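Local coordinates for protein pectate lyase 1 (Juniperus ashei, PDB 1PXZ) that cleaves pectate weakly by calcium-dependent elimination, as a polysaccharide lyase of family 1, and is a major allergen of mountain cedar pollen, at residues 271-282 with 303-312. Residues are numbered along the deposited sequence; the frame is centred on the assembly and turned at random.
Sequences PSESYKKEVTKR and FINGAYFVSS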
ATOM      1  N   PRO A 271     -18.390  12.721   6.740  1.00  7.24           N
ATOM      2  CA  PRO A 271     -18.270  13.945   7.547  1.00 11.07           C
ATOM      3  C   PRO A 271     -19.660  14.566   7.688  1.00 15.46           C
ATOM      4  O   PRO A 271     -20.617  14.076   7.084  1.00 12.10           O
ATOM      5  CB  PRO A 271     -17.410  14.892   6.734  1.00 16.18           C
ATOM      6  CG  PRO A 271     -17.015  14.169   5.510  1.00 15.53           C
ATOM      7  CD  PRO A 271     -17.729  12.846   5.445  1.00  7.30           C
ATOM      8  N   SER A 272     -19.691  15.638   8.465  1.00  9.86           N
ATOM      9  CA  SER A 272     -20.967  16.315   8.680  1.00 13.40           C
ATOM     10  C   SER A 272     -21.460  17.116   7.502  1.00 14.34           C
ATOM     11  O   SER A 272     -22.685  17.287   7.357  1.00 13.81           O
ATOM     12  CB  SER A 272     -20.766  17.280   9.879  1.00 22.25           C
ATOM     13  OG  SER A 272     -20.689  16.465  11.051  1.00 43.68           O
ATOM     14  N   GLU A 273     -20.555  17.638   6.684  1.00 11.58           N
ATOM     15  CA  GLU A 273     -20.966  18.564   5.629  1.00 12.93           C
ATOM     16  C   GLU A 273     -21.769  17.874   4.525  1.00 14.53           C
ATOM     17  O   GLU A 273     -21.397  16.796   4.071  1.00 13.26           O
ATOM     18  CB  GLU A 273     -19.758  19.244   4.974  1.00 19.22           C
ATOM     19  CG  GLU A 273     -18.865  20.089   5.858  1.00 29.18           C
ATOM     20  CD  GLU A 273     -18.084  19.406   6.958  1.00 35.29           C
ATOM     21  OE1 GLU A 273     -17.881  18.172   6.978  1.00 17.28           O
ATOM     22  OE2 GLU A 273     -17.630  20.103   7.904  1.00 42.17           O
ATOM     23  N   SER A 274     -22.843  18.529   4.095  1.00 15.11           N
ATOM     24  CA  SER A 274     -23.665  18.076   2.984  1.00 14.84           C
ATOM     25  C   SER A 274     -22.888  17.732   1.725  1.00 13.85           C
ATOM     26  O   SER A 274     -23.111  16.712   1.053  1.00 14.02           O
ATOM     27  CB  SER A 274     -24.671  19.204   2.620  1.00 17.30           C
ATOM     28  OG  SER A 274     -25.512  18.773   1.559  1.00 21.91           O
ATOM     29  N   TYR A 275     -21.947  18.616   1.374  1.00 10.88           N
ATOM     30  CA  TYR A 275     -21.234  18.450   0.107  1.00 16.13           C
ATOM     31  C   TYR A 275     -20.085  17.458   0.252  1.00 15.01           C
ATOM     32  O   TYR A 275     -19.273  17.313  -0.664  1.00 15.46           O
ATOM     33  CB  TYR A 275     -20.737  19.805  -0.413  1.00 18.93           C
ATOM     34  CG  TYR A 275     -19.793  20.504   0.551  1.00 31.32           C
ATOM     35  CD1 TYR A 275     -20.308  21.311   1.564  1.00 26.79           C
ATOM     36  CD2 TYR A 275     -18.410  20.356   0.450  1.00 26.05           C
ATOM     37  CE1 TYR A 275     -19.462  21.952   2.450  1.00 31.85           C
ATOM     38  CE2 TYR A 275     -17.569  21.001   1.342  1.00 28.93           C
ATOM     39  CZ  TYR A 275     -18.099  21.794   2.333  1.00 30.75           C
ATOM     40  OH  TYR A 275     -17.263  22.442   3.221  1.00 44.82           O
ATOM     41  N   LYS A 276     -19.989  16.753   1.373  1.00 13.50           N
ATOM     42  CA  LYS A 276     -18.935  15.744   1.500  1.00 11.85           C
ATOM     43  C   LYS A 276     -19.516  14.364   1.751  1.00 13.43           C
ATOM     44  O   LYS A 276     -18.770  13.437   2.072  1.00 10.35           O
ATOM     45  CB  LYS A 276     -17.991  16.078   2.663  1.00 14.53           C
ATOM     46  CG  LYS A 276     -17.238  17.398   2.526  1.00  9.90           C
ATOM     47  CD  LYS A 276     -16.247  17.584   3.670  1.00 15.22           C
ATOM     48  CE  LYS A 276     -15.551  18.932   3.553  1.00 24.12           C
ATOM     49  NZ  LYS A 276     -14.359  19.039   4.441  1.00 20.00           N
ATOM     50  N   LYS A 277     -20.835  14.185   1.643  1.00  8.06           N
ATOM     51  CA  LYS A 277     -21.458  12.917   1.984  1.00  8.35           C
ATOM     52  C   LYS A 277     -21.143  11.822   0.972  1.00  4.87           C
ATOM     53  O   LYS A 277     -21.179  10.639   1.311  1.00 10.55           O
ATOM     54  CB  LYS A 277     -23.001  13.079   2.024  1.00 10.53           C
ATOM     55  CG  LYS A 277     -23.457  14.035   3.133  1.00 12.44           C
ATOM     56  CD  LYS A 277     -23.159  13.503   4.526  1.00 13.67           C
ATOM     57  CE  LYS A 277     -23.799  14.353   5.629  1.00  8.84           C
ATOM     58  NZ  LYS A 277     -23.365  13.874   6.984  1.00 10.70           N
ATOM     59  N   GLU A 278     -20.836  12.204  -0.261  1.00  7.85           N
ATOM     60  CA  GLU A 278     -20.627  11.214  -1.311  1.00 10.04           C
ATOM     61  C   GLU A 278     -19.258  10.533  -1.169  1.00  8.44           C
ATOM     62  O   GLU A 278     -18.228  11.194  -1.071  1.00 13.12           O
ATOM     63  CB  GLU A 278     -20.729  11.812  -2.727  1.00 10.08           C
ATOM     64  CG  GLU A 278     -20.818  10.652  -3.725  1.00 12.15           C
ATOM     65  CD  GLU A 278     -20.904  11.096  -5.164  1.00 23.00           C
ATOM     66  OE1 GLU A 278     -21.280  12.267  -5.383  1.00 16.70           O
ATOM     67  OE2 GLU A 278     -20.597  10.273  -6.066  1.00 18.85           O
ATOM     68  N   VAL A 279     -19.278   9.208  -1.150  1.00  7.68           N
ATOM     69  CA  VAL A 279     -18.037   8.447  -0.966  1.00  8.37           C
ATOM     70  C   VAL A 279     -17.173   8.574  -2.215  1.00 16.07           C
ATOM     71  O   VAL A 279     -15.952   8.726  -2.119  1.00 11.67           O
ATOM     72  CB  VAL A 279     -18.371   6.970  -0.731  1.00  7.36           C
ATOM     73  CG1 VAL A 279     -17.144   6.073  -0.942  1.00  8.13           C
ATOM     74  CG2 VAL A 279     -18.989   6.750   0.652  1.00  6.79           C
ATOM     75  N   THR A 280     -17.818   8.492  -3.375  1.00  9.62           N
ATOM     76  CA  THR A 280     -17.245   8.469  -4.705  1.00  7.78           C
ATOM     77  C   THR A 280     -17.042   9.837  -5.341  1.00 12.09           C
ATOM     78  O   THR A 280     -17.765  10.810  -5.123  1.00 14.36           O
ATOM     79  CB  THR A 280     -18.174   7.708  -5.697  1.00  9.66           C
ATOM     80  OG1 THR A 280     -19.545   8.035  -5.388  1.00 10.55           O
ATOM     81  CG2 THR A 280     -18.031   6.205  -5.541  1.00 10.51           C
ATOM     82  N   LYS A 281     -16.016   9.900  -6.189  1.00  9.78           N
ATOM     83  CA  LYS A 281     -15.765  11.071  -6.995  1.00  8.81           C
ATOM     84  C   LYS A 281     -15.165  10.691  -8.352  1.00 10.61           C
ATOM     85  O   LYS A 281     -14.078  10.130  -8.409  1.00  9.92           O
ATOM     86  CB  LYS A 281     -14.821  12.075  -6.308  1.00  9.61           C
ATOM     87  CG  LYS A 281     -14.849  13.414  -7.062  1.00 14.65           C
ATOM     88  CD  LYS A 281     -14.240  14.521  -6.205  1.00 24.24           C
ATOM     89  CE  LYS A 281     -13.961  15.749  -7.068  1.00 36.94           C
ATOM     90  NZ  LYS A 281     -12.500  16.037  -7.169  1.00 61.11           N
ATOM     91  N   ARG A 282     -15.890  11.005  -9.427  1.00 11.00           N
ATOM     92  CA  ARG A 282     -15.392  10.812 -10.777  1.00 15.29           C
ATOM     93  C   ARG A 282     -14.717  12.078 -11.276  1.00 18.80           C
ATOM     94  O   ARG A 282     -15.254  13.180 -11.202  1.00 15.45           O
ATOM     95  CB  ARG A 282     -16.507  10.466 -11.769  1.00 17.06           C
ATOM     96  CG  ARG A 282     -16.907   9.000 -11.743  1.00 18.39           C
ATOM     97  CD  ARG A 282     -18.306   8.897 -11.143  1.00 22.09           C
ATOM     98  NE  ARG A 282     -18.851   7.545 -11.335  1.00 20.72           N
ATOM     99  CZ  ARG A 282     -19.482   6.950 -10.322  1.00 14.24           C
ATOM    100  NH1 ARG A 282     -19.604   7.602  -9.163  1.00 10.73           N
ATOM    101  NH2 ARG A 282     -19.959   5.739 -10.522  1.00 13.59           N
ATOM    102  N   PHE A 303     -23.020   2.167   5.430  1.00 11.67           N
ATOM    103  CA  PHE A 303     -22.959   3.621   5.281  1.00 10.13           C
ATOM    104  C   PHE A 303     -23.430   4.287   6.564  1.00 14.91           C
ATOM    105  O   PHE A 303     -24.508   4.001   7.056  1.00 18.20           O
ATOM    106  CB  PHE A 303     -23.820   4.141   4.112  1.00 11.24           C
ATOM    107  CG  PHE A 303     -23.353   3.535   2.794  1.00 13.14           C
ATOM    108  CD1 PHE A 303     -22.328   4.119   2.089  1.00  8.71           C
ATOM    109  CD2 PHE A 303     -23.929   2.387   2.280  1.00 13.02           C
ATOM    110  CE1 PHE A 303     -21.873   3.562   0.906  1.00  8.62           C
ATOM    111  CE2 PHE A 303     -23.490   1.812   1.101  1.00 14.05           C
ATOM    112  CZ  PHE A 303     -22.456   2.408   0.413  1.00  9.59           C
ATOM    113  N   ILE A 304     -22.602   5.170   7.098  1.00 11.29           N
ATOM    114  CA  ILE A 304     -22.926   5.795   8.377  1.00 10.84           C
ATOM    115  C   ILE A 304     -22.938   7.306   8.194  1.00 13.13           C
ATOM    116  O   ILE A 304     -22.195   7.863   7.374  1.00  9.70           O
ATOM    117  CB  ILE A 304     -21.900   5.337   9.422  1.00 13.82           C
ATOM    118  CG1 ILE A 304     -21.898   3.817   9.632  1.00 19.57           C
ATOM    119  CG2 ILE A 304     -22.091   6.065  10.741  1.00 16.40           C
ATOM    120  CD1 ILE A 304     -20.695   3.300  10.393  1.00 20.86           C
ATOM    121  N   ASN A 305     -23.796   7.984   8.951  1.00 11.25           N
ATOM    122  CA  ASN A 305     -23.843   9.438   8.955  1.00  9.94           C
ATOM    123  C   ASN A 305     -24.136  10.001   7.582  1.00  7.22           C
ATOM    124  O   ASN A 305     -23.631  11.075   7.246  1.00 10.45           O
ATOM    125  CB  ASN A 305     -22.531  10.060   9.488  1.00 11.66           C
ATOM    126  CG  ASN A 305     -22.765  11.473  10.010  1.00 23.53           C
ATOM    127  OD1 ASN A 305     -23.772  11.721  10.690  1.00 21.59           O
ATOM    128  ND2 ASN A 305     -21.900  12.448   9.746  1.00 15.82           N
ATOM    129  N   GLY A 306     -24.966   9.316   6.785  1.00 10.01           N
ATOM    130  CA  GLY A 306     -25.416   9.946   5.546  1.00 14.89           C
ATOM    131  C   GLY A 306     -24.532   9.667   4.344  1.00 12.79           C
ATOM    132  O   GLY A 306     -24.758  10.172   3.244  1.00 13.64           O
ATOM    133  N   ALA A 307     -23.495   8.862   4.521  1.00  7.96           N
ATOM    134  CA  ALA A 307     -22.622   8.484   3.413  1.00  6.93           C
ATOM    135  C   ALA A 307     -23.387   7.752   2.314  1.00  7.79           C
ATOM    136  O   ALA A 307     -24.277   6.969   2.646  1.00  7.21           O
ATOM    137  CB  ALA A 307     -21.524   7.552   3.931  1.00 10.37           C
ATOM    138  N   TYR A 308     -23.007   7.956   1.061  1.00  8.57           N
ATOM    139  CA  TYR A 308     -23.542   7.128  -0.012  1.00  9.97           C
ATOM    140  C   TYR A 308     -22.532   6.974  -1.140  1.00 11.09           C
ATOM    141  O   TYR A 308     -21.645   7.818  -1.339  1.00  9.18           O
ATOM    142  CB  TYR A 308     -24.857   7.727  -0.563  1.00 16.19           C
ATOM    143  CG  TYR A 308     -24.707   9.145  -1.068  1.00  8.15           C
ATOM    144  CD1 TYR A 308     -24.888  10.228  -0.198  1.00 10.72           C
ATOM    145  CD2 TYR A 308     -24.388   9.400  -2.383  1.00  9.07           C
ATOM    146  CE1 TYR A 308     -24.734  11.500  -0.708  1.00 11.68           C
ATOM    147  CE2 TYR A 308     -24.243  10.677  -2.895  1.00  9.14           C
ATOM    148  CZ  TYR A 308     -24.420  11.727  -2.027  1.00 15.86           C
ATOM    149  OH  TYR A 308     -24.266  13.009  -2.508  1.00 14.64           O
ATOM    150  N   PHE A 309     -22.701   5.878  -1.877  1.00 10.61           N
ATOM    151  CA  PHE A 309     -21.826   5.532  -2.999  1.00 10.24           C
ATOM    152  C   PHE A 309     -22.626   5.626  -4.286  1.00 10.41           C
ATOM    153  O   PHE A 309     -23.678   4.998  -4.383  1.00 12.99           O
ATOM    154  CB  PHE A 309     -21.301   4.118  -2.774  1.00  9.30           C
ATOM    155  CG  PHE A 309     -20.248   3.565  -3.706  1.00 10.07           C
ATOM    156  CD1 PHE A 309     -20.483   3.252  -5.030  1.00 12.90           C
ATOM    157  CD2 PHE A 309     -18.972   3.347  -3.187  1.00 10.20           C
ATOM    158  CE1 PHE A 309     -19.500   2.744  -5.857  1.00 18.03           C
ATOM    159  CE2 PHE A 309     -17.979   2.837  -4.002  1.00  9.15           C
ATOM    160  CZ  PHE A 309     -18.230   2.521  -5.324  1.00  9.38           C
ATOM    161  N   VAL A 310     -22.141   6.363  -5.270  1.00  8.94           N
ATOM    162  CA  VAL A 310     -22.852   6.428  -6.554  1.00  9.60           C
ATOM    163  C   VAL A 310     -22.237   5.383  -7.479  1.00 12.82           C
ATOM    164  O   VAL A 310     -21.108   5.507  -7.960  1.00 10.95           O
ATOM    165  CB  VAL A 310     -22.772   7.839  -7.129  1.00 10.20           C
ATOM    166  CG1 VAL A 310     -23.403   7.893  -8.512  1.00 15.46           C
ATOM    167  CG2 VAL A 310     -23.482   8.824  -6.200  1.00 14.40           C
ATOM    168  N   SER A 311     -23.012   4.327  -7.684  1.00 14.32           N
ATOM    169  CA  SER A 311     -22.623   3.197  -8.521  1.00 14.55           C
ATOM    170  C   SER A 311     -22.783   3.465 -10.006  1.00 20.39           C
ATOM    171  O   SER A 311     -23.581   4.328 -10.408  1.00 16.34           O
ATOM    172  CB  SER A 311     -23.533   1.996  -8.162  1.00 17.93           C
ATOM    173  OG  SER A 311     -22.887   1.311  -7.099  1.00 37.63           O
ATOM    174  N   SER A 312     -22.049   2.729 -10.829  1.00 10.14           N
ATOM    175  CA  SER A 312     -22.269   2.770 -12.282  1.00 14.79           C
ATOM    176  C   SER A 312     -21.902   1.395 -12.848  1.00 20.28           C
ATOM    177  O   SER A 312     -21.036   0.694 -12.306  1.00 12.95           O
ATOM    178  CB  SER A 312     -21.519   3.900 -12.976  1.00 10.89           C
ATOM    179  OG  SER A 312     -20.128   3.909 -12.674  1.00 22.01           O
TER
HETATM  180  O   HOH W   1     -23.011  14.945  11.331  1.00 35.39           O
HETATM  181  O   HOH W   2     -19.038   6.301 -13.663  1.00 36.17           O
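Glu278 and Tyr308 face each other in a single parallel-type backbone bridge that joins two mostly irregular segments. Val279 N donates almost straight to Tyr308 O (2.8 Å, 176°), while Tyr308 N reaches Lys277 O over a longer 3.3 Å.

Side chains extend this bonding both ways. Arg282 turns its guanidinium end-on to one carbonyl: NH1 and NH2 each lie 2.8 Å from Val310 O, which sits in the guanidinium plane. NH2 also donates to Ser312 OG, itself hydrogen-bonded to Trp294 O, and a water bridges that hydroxyl and Arg282 NE, which probably helps to fix the group's rotation. Thr280 OG1 works as a relay, accepting from Val310 N (3.1 Å) and donating to the anti lone pair of Glu278 OE2. At the far end, a bend at chi2 (-66°) brings Lys277 NZ to Asn305 O (2.8 Å) and Pro271 O, tying the type I' turn of 304-307 to the start of 271-282.

Aromatic rings add apolar contacts. Thr280 CG2 stands over the centre of the Phe309 ring, 3.5 Å from its centroid, a CH-pi contact, and Val279 CG1 packs 4.0 Å from Phe309 CD2; Glu278 CA lies over a face of Tyr308, nearer its rim.

The contact lies at one end of the parallel beta-helix. Strand 280-282 forms one edge of its parallel sheet; the backbone of Val279, just before it, bonds to Ala252 and Ile253, and that of Lys281 to Ile253 and Gly255, while strand 302-304 pairs with 267-269.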